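Local coordinates for protein aldehyde dehydrogenase 12 (PDB 6D97) that oxidises L-glutamate gamma-semialdehyde to glutamate with NAD+ as the electron acceptor, the last step of proline catabolism in plants, at residues D64-D69 and R356-L361; H399-P402 and G406-K409. All coordinates share one frame; numbering follows the deposited sequence.

Contact 1 of 2, residues D64-D69 and R356-L361; sequences DPLNGD and RKLEDL
L66 reaches across to L358 and L361 with a single methyl, CD2, and this small apolar touch is the direct link between 64-69 and 356-361. Its CD2 lies 4.2 Å from CD2 of L361 and 4.3 Å from CD1 of L358, so one branch of L66 meets one branch of each partner in a loose contact burying only 89 Å². The side chains of L66 and L361 lie obliquely across each other. In both, CG stands beside the backbone N and anti to the carbonyl carbon (chi1 -75° and -74°), which turns both isobutyl groups toward each other, where their CD2 methyls meet.

Behind L66 the loop is held by its own polar groups. D64 OD1 accepts the backbone N-H of L66 at 2.8 Å in an Asx turn; the donor comes to the anti side of the carboxylate and 34° out of its plane. D64 O takes two backbone donors, N67 N and G68 N, and a second Asx turn follows, with D69 N bonded to N67 OD1 at 2.9 Å. The backbone angles at G68 would press a CB against the carbonyl O of N67, which calls for glycine. D64 OD2 makes a salt bridge with R136, tying the turn to helix 124-137. On the facing side, L361 N donates to L358 O at 2.9 Å, a turn presenting both leucines to L66, while R356 is anchored by a salt bridge to D317 of helix 309-321 and by a hydrogen bond from its NH1 to T547 O of another subunit.

The contact thus lies at the surface, where the connection of the beta-hairpin of strands 60-63 and 70-74, closed by the D64 N to D69 O bond, meets the loop from helix 345-354 to helix 371-382.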
loop_
_atom_site.group_PDB
_atom_site.type_symbol
_atom_site.label_atom_id
_atom_site.label_comp_id
_atom_site.label_asym_id
_atom_site.label_seq_id
_atom_site.Cartn_x
_atom_site.Cartn_y
_atom_site.Cartn_z
ATOM N N ASP A 64 -36.674 -21.354 24.410
ATOM C CA ASP A 64 -37.004 -19.997 23.989
ATOM C C ASP A 64 -36.655 -19.032 25.115
ATOM O O ASP A 64 -37.195 -19.166 26.221
ATOM C CB ASP A 64 -38.490 -19.908 23.628
ATOM C CG ASP A 64 -38.892 -18.556 23.040
ATOM O OD1 ASP A 64 -38.292 -17.517 23.387
ATOM O OD2 ASP A 64 -39.839 -18.536 22.225
ATOM N N PRO A 65 -35.777 -18.053 24.885
ATOM C CA PRO A 65 -35.385 -17.144 25.976
ATOM C C PRO A 65 -36.531 -16.322 26.535
ATOM O O PRO A 65 -36.367 -15.738 27.614
ATOM C CB PRO A 65 -34.332 -16.239 25.322
ATOM C CG PRO A 65 -33.866 -16.996 24.116
ATOM C CD PRO A 65 -35.068 -17.746 23.633
ATOM N N LEU A 66 -37.670 -16.246 25.848
ATOM C CA LEU A 66 -38.789 -15.441 26.318
ATOM C C LEU A 66 -39.802 -16.234 27.125
ATOM O O LEU A 66 -40.575 -15.628 27.877
ATOM C CB LEU A 66 -39.510 -14.774 25.139
ATOM C CG LEU A 66 -38.853 -13.580 24.443
ATOM C CD1 LEU A 66 -39.779 -13.026 23.372
ATOM C CD2 LEU A 66 -38.508 -12.496 25.446
ATOM N N ASN A 67 -39.825 -17.566 26.998
ATOM C CA ASN A 67 -40.839 -18.330 27.714
ATOM C C ASN A 67 -40.422 -19.731 28.149
ATOM O O ASN A 67 -41.217 -20.389 28.823
ATOM C CB ASN A 67 -42.118 -18.408 26.859
ATOM C CG ASN A 67 -41.877 -19.030 25.497
ATOM O OD1 ASN A 67 -41.041 -19.919 25.347
ATOM N ND2 ASN A 67 -42.614 -18.564 24.495
ATOM N N GLY A 68 -39.232 -20.222 27.797
ATOM C CA GLY A 68 -38.785 -21.527 28.246
ATOM C C GLY A 68 -39.198 -22.702 27.385
ATOM O O GLY A 68 -38.805 -23.836 27.690
ATOM N N ASP A 69 -39.978 -22.473 26.331
ATOM C CA ASP A 69 -40.380 -23.550 25.436
ATOM C C ASP A 69 -39.162 -24.233 24.824
ATOM O O ASP A 69 -38.207 -23.575 24.408
ATOM C CB ASP A 69 -41.263 -22.999 24.312
ATOM C CG ASP A 69 -42.660 -22.632 24.776
ATOM O OD1 ASP A 69 -43.002 -22.919 25.946
ATOM O OD2 ASP A 69 -43.416 -22.063 23.954
ATOM N N ARG A 356 -36.943 1.756 27.939
ATOM C CA ARG A 356 -36.635 0.436 27.410
ATOM C C ARG A 356 -37.574 -0.593 28.020
ATOM O O ARG A 356 -37.863 -0.557 29.219
ATOM C CB ARG A 356 -35.178 0.077 27.701
ATOM C CG ARG A 356 -34.228 1.115 27.146
ATOM C CD ARG A 356 -32.783 0.637 27.092
ATOM N NE ARG A 356 -32.031 1.415 26.108
ATOM C CZ ARG A 356 -31.701 0.981 24.895
ATOM N NH1 ARG A 356 -32.037 -0.246 24.513
ATOM N NH2 ARG A 356 -31.033 1.776 24.065
ATOM N N LYS A 357 -38.068 -1.504 27.185
ATOM C CA LYS A 357 -39.087 -2.436 27.641
ATOM C C LYS A 357 -38.965 -3.764 26.908
ATOM O O LYS A 357 -38.394 -3.856 25.819
ATOM C CB LYS A 357 -40.496 -1.862 27.461
ATOM C CG LYS A 357 -40.747 -1.228 26.115
ATOM C CD LYS A 357 -41.291 0.170 26.307
ATOM C CE LYS A 357 -41.865 0.732 25.022
ATOM N NZ LYS A 357 -42.650 1.963 25.308
ATOM N N LEU A 358 -39.539 -4.794 27.532
ATOM C CA LEU A 358 -39.425 -6.157 27.025
ATOM C C LEU A 358 -40.160 -6.334 25.702
ATOM O O LEU A 358 -39.709 -7.090 24.834
ATOM C CB LEU A 358 -39.969 -7.133 28.068
ATOM C CG LEU A 358 -39.779 -8.624 27.813
ATOM C CD1 LEU A 358 -38.304 -8.953 27.856
ATOM C CD2 LEU A 358 -40.545 -9.438 28.842
ATOM N N GLU A 359 -41.290 -5.643 25.528
ATOM C CA GLU A 359 -42.202 -5.981 24.436
ATOM C C GLU A 359 -41.610 -5.678 23.064
ATOM O O GLU A 359 -42.000 -6.311 22.076
ATOM C CB GLU A 359 -43.540 -5.260 24.616
ATOM C CG GLU A 359 -44.438 -5.857 25.704
ATOM C CD GLU A 359 -44.230 -5.215 27.066
ATOM O OE1 GLU A 359 -45.165 -5.254 27.897
ATOM O OE2 GLU A 359 -43.134 -4.658 27.300
ATOM N N ASP A 360 -40.685 -4.724 22.968
ATOM C CA ASP A 360 -39.931 -4.516 21.737
ATOM C C ASP A 360 -38.466 -4.890 21.903
ATOM O O ASP A 360 -37.647 -4.574 21.032
ATOM C CB ASP A 360 -40.077 -3.072 21.239
ATOM C CG ASP A 360 -39.400 -2.047 22.142
ATOM O OD1 ASP A 360 -38.907 -2.418 23.230
ATOM O OD2 ASP A 360 -39.368 -0.858 21.749
ATOM N N LEU A 361 -38.126 -5.547 23.011
ATOM C CA LEU A 361 -36.790 -6.081 23.264
ATOM C C LEU A 361 -35.722 -4.992 23.274
ATOM O O LEU A 361 -34.559 -5.246 22.956
ATOM C CB LEU A 361 -36.437 -7.185 22.264
ATOM C CG LEU A 361 -37.183 -8.491 22.550
ATOM C CD1 LEU A 361 -36.909 -9.533 21.479
ATOM C CD2 LEU A 361 -36.795 -9.016 23.924
#

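Contact 2 of 2, residues H399-P402 and G406-K409; sequences HSIP and GAMK
A407 sets its methyl over one face of the H399 imidazole, a CH-pi contact inside the long loop of the beta-hairpin formed by strands 388-391 and 411-414, at the edge of a seven-stranded mixed sheet. CB of A407 stands 3.9 Å from the ring centroid and 30° off the ring normal. That offset leans toward the outer side of the imidazole: the same CB is 3.6 Å from H399 NE2 and 3.7 Å from H399 CE1, but farther from CD2.

I401 approaches the methyl from another direction. Its CG1 is anti to the carbonyl carbon, and the chain then extends so that CD1 lies 3.8 Å from A407 CB. The alanine methyl is therefore shared between an aromatic face and an aliphatic end, while the other I401 branch, CG2, passes 4.2 Å from G406 O.

Around this centre, A407 N donates to T371 OG1 at the start of helix 371-382, and backbone bonds tie G406 to V366 and A407 to L396. L358 touches both H399 and I401, and P365 adds to the packing on I401.

The rotation of the imidazole is held from within its own segment. I401 N donates to H399 ND1 at 3.2 Å, with an N-H...N angle of 152°, and the donor lies only 8° out of the ring plane.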
loop_
_atom_site.group_PDB
_atom_site.type_symbol
_atom_site.label_atom_id
_atom_site.label_comp_id
_atom_site.label_asym_id
_atom_site.label_seq_id
_atom_site.Cartn_x
_atom_site.Cartn_y
_atom_site.Cartn_z
ATOM N N HIS A 399 -42.916 -11.278 33.267
ATOM C CA HIS A 399 -42.246 -11.938 32.155
ATOM C C HIS A 399 -42.155 -13.434 32.426
ATOM O O HIS A 399 -42.353 -13.900 33.551
ATOM C CB HIS A 399 -40.855 -11.340 31.911
ATOM C CG HIS A 399 -39.892 -11.561 33.034
ATOM N ND1 HIS A 399 -39.268 -12.769 33.254
ATOM C CD2 HIS A 399 -39.445 -10.725 34.000
ATOM C CE1 HIS A 399 -38.477 -12.669 34.306
ATOM N NE2 HIS A 399 -38.564 -11.438 34.777
ATOM N N SER A 400 -41.855 -14.187 31.366
ATOM C CA SER A 400 -41.737 -15.640 31.434
ATOM C C SER A 400 -40.335 -16.105 31.045
ATOM O O SER A 400 -40.158 -17.222 30.555
ATOM C CB SER A 400 -42.790 -16.310 30.548
ATOM O OG SER A 400 -44.104 -16.088 31.036
ATOM N N ILE A 401 -39.334 -15.255 31.250
ATOM C CA ILE A 401 -37.950 -15.583 30.921
ATOM C C ILE A 401 -37.460 -16.652 31.891
ATOM O O ILE A 401 -37.483 -16.435 33.112
ATOM C CB ILE A 401 -37.062 -14.330 30.956
ATOM C CG1 ILE A 401 -37.596 -13.291 29.971
ATOM C CG2 ILE A 401 -35.618 -14.675 30.618
ATOM C CD1 ILE A 401 -37.008 -11.908 30.149
ATOM N N PRO A 402 -37.037 -17.818 31.400
ATOM C CA PRO A 402 -36.571 -18.876 32.303
ATOM C C PRO A 402 -35.398 -18.398 33.143
ATOM O O PRO A 402 -34.603 -17.557 32.718
ATOM C CB PRO A 402 -36.160 -20.005 31.349
ATOM C CG PRO A 402 -35.924 -19.329 30.040
ATOM C CD PRO A 402 -36.907 -18.201 29.986
ATOM N N GLY A 406 -30.903 -13.984 32.675
ATOM C CA GLY A 406 -31.182 -12.815 33.473
ATOM C C GLY A 406 -32.270 -11.948 32.871
ATOM O O GLY A 406 -32.551 -11.993 31.674
ATOM N N ALA A 407 -32.893 -11.145 33.734
ATOM C CA ALA A 407 -33.968 -10.238 33.321
ATOM C C ALA A 407 -33.905 -9.024 34.248
ATOM O O ALA A 407 -34.574 -8.978 35.283
ATOM C CB ALA A 407 -35.330 -10.916 33.369
ATOM N N MET A 408 -33.099 -8.044 33.854
ATOM C CA MET A 408 -32.783 -6.895 34.687
ATOM C C MET A 408 -33.163 -5.600 33.986
ATOM O O MET A 408 -33.047 -5.482 32.762
ATOM C CB MET A 408 -31.290 -6.865 35.032
ATOM C CG MET A 408 -30.885 -7.797 36.159
ATOM S SD MET A 408 -31.452 -7.212 37.766
ATOM C CE MET A 408 -30.635 -5.619 37.855
ATOM N N LYS A 409 -33.615 -4.631 34.772
ATOM C CA LYS A 409 -33.746 -3.278 34.267
ATOM C C LYS A 409 -32.355 -2.697 34.015
ATOM O O LYS A 409 -31.388 -3.089 34.675
ATOM C CB LYS A 409 -34.503 -2.402 35.263
ATOM C CG LYS A 409 -35.946 -2.815 35.517
ATOM C CD LYS A 409 -36.592 -1.916 36.562
ATOM C CE LYS A 409 -38.061 -2.256 36.762
ATOM N NZ LYS A 409 -38.677 -1.433 37.839
#

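How the contacts relate
Contacts 1 and 2 follow one another along the chain yet adjoin in space, their centres about 7 Å apart. L358 bridges them: its CD1 serves contact 1, while its other branch, CD2, packs 3.6 Å from H399 CB in contact 2. The turn at 64-69 also rests against 399-402, with P65 O 3.3 Å from I401 CG2 and L66 O 3.5 Å from S400 CB. Three separate loops, one of them more than 280 residues from the other two, are thereby gathered into one patch on the same side of the chain's centre. Both contacts lie away from the NAD pocket; the nearest approach of G406 to the bound NAD is about 13 Å.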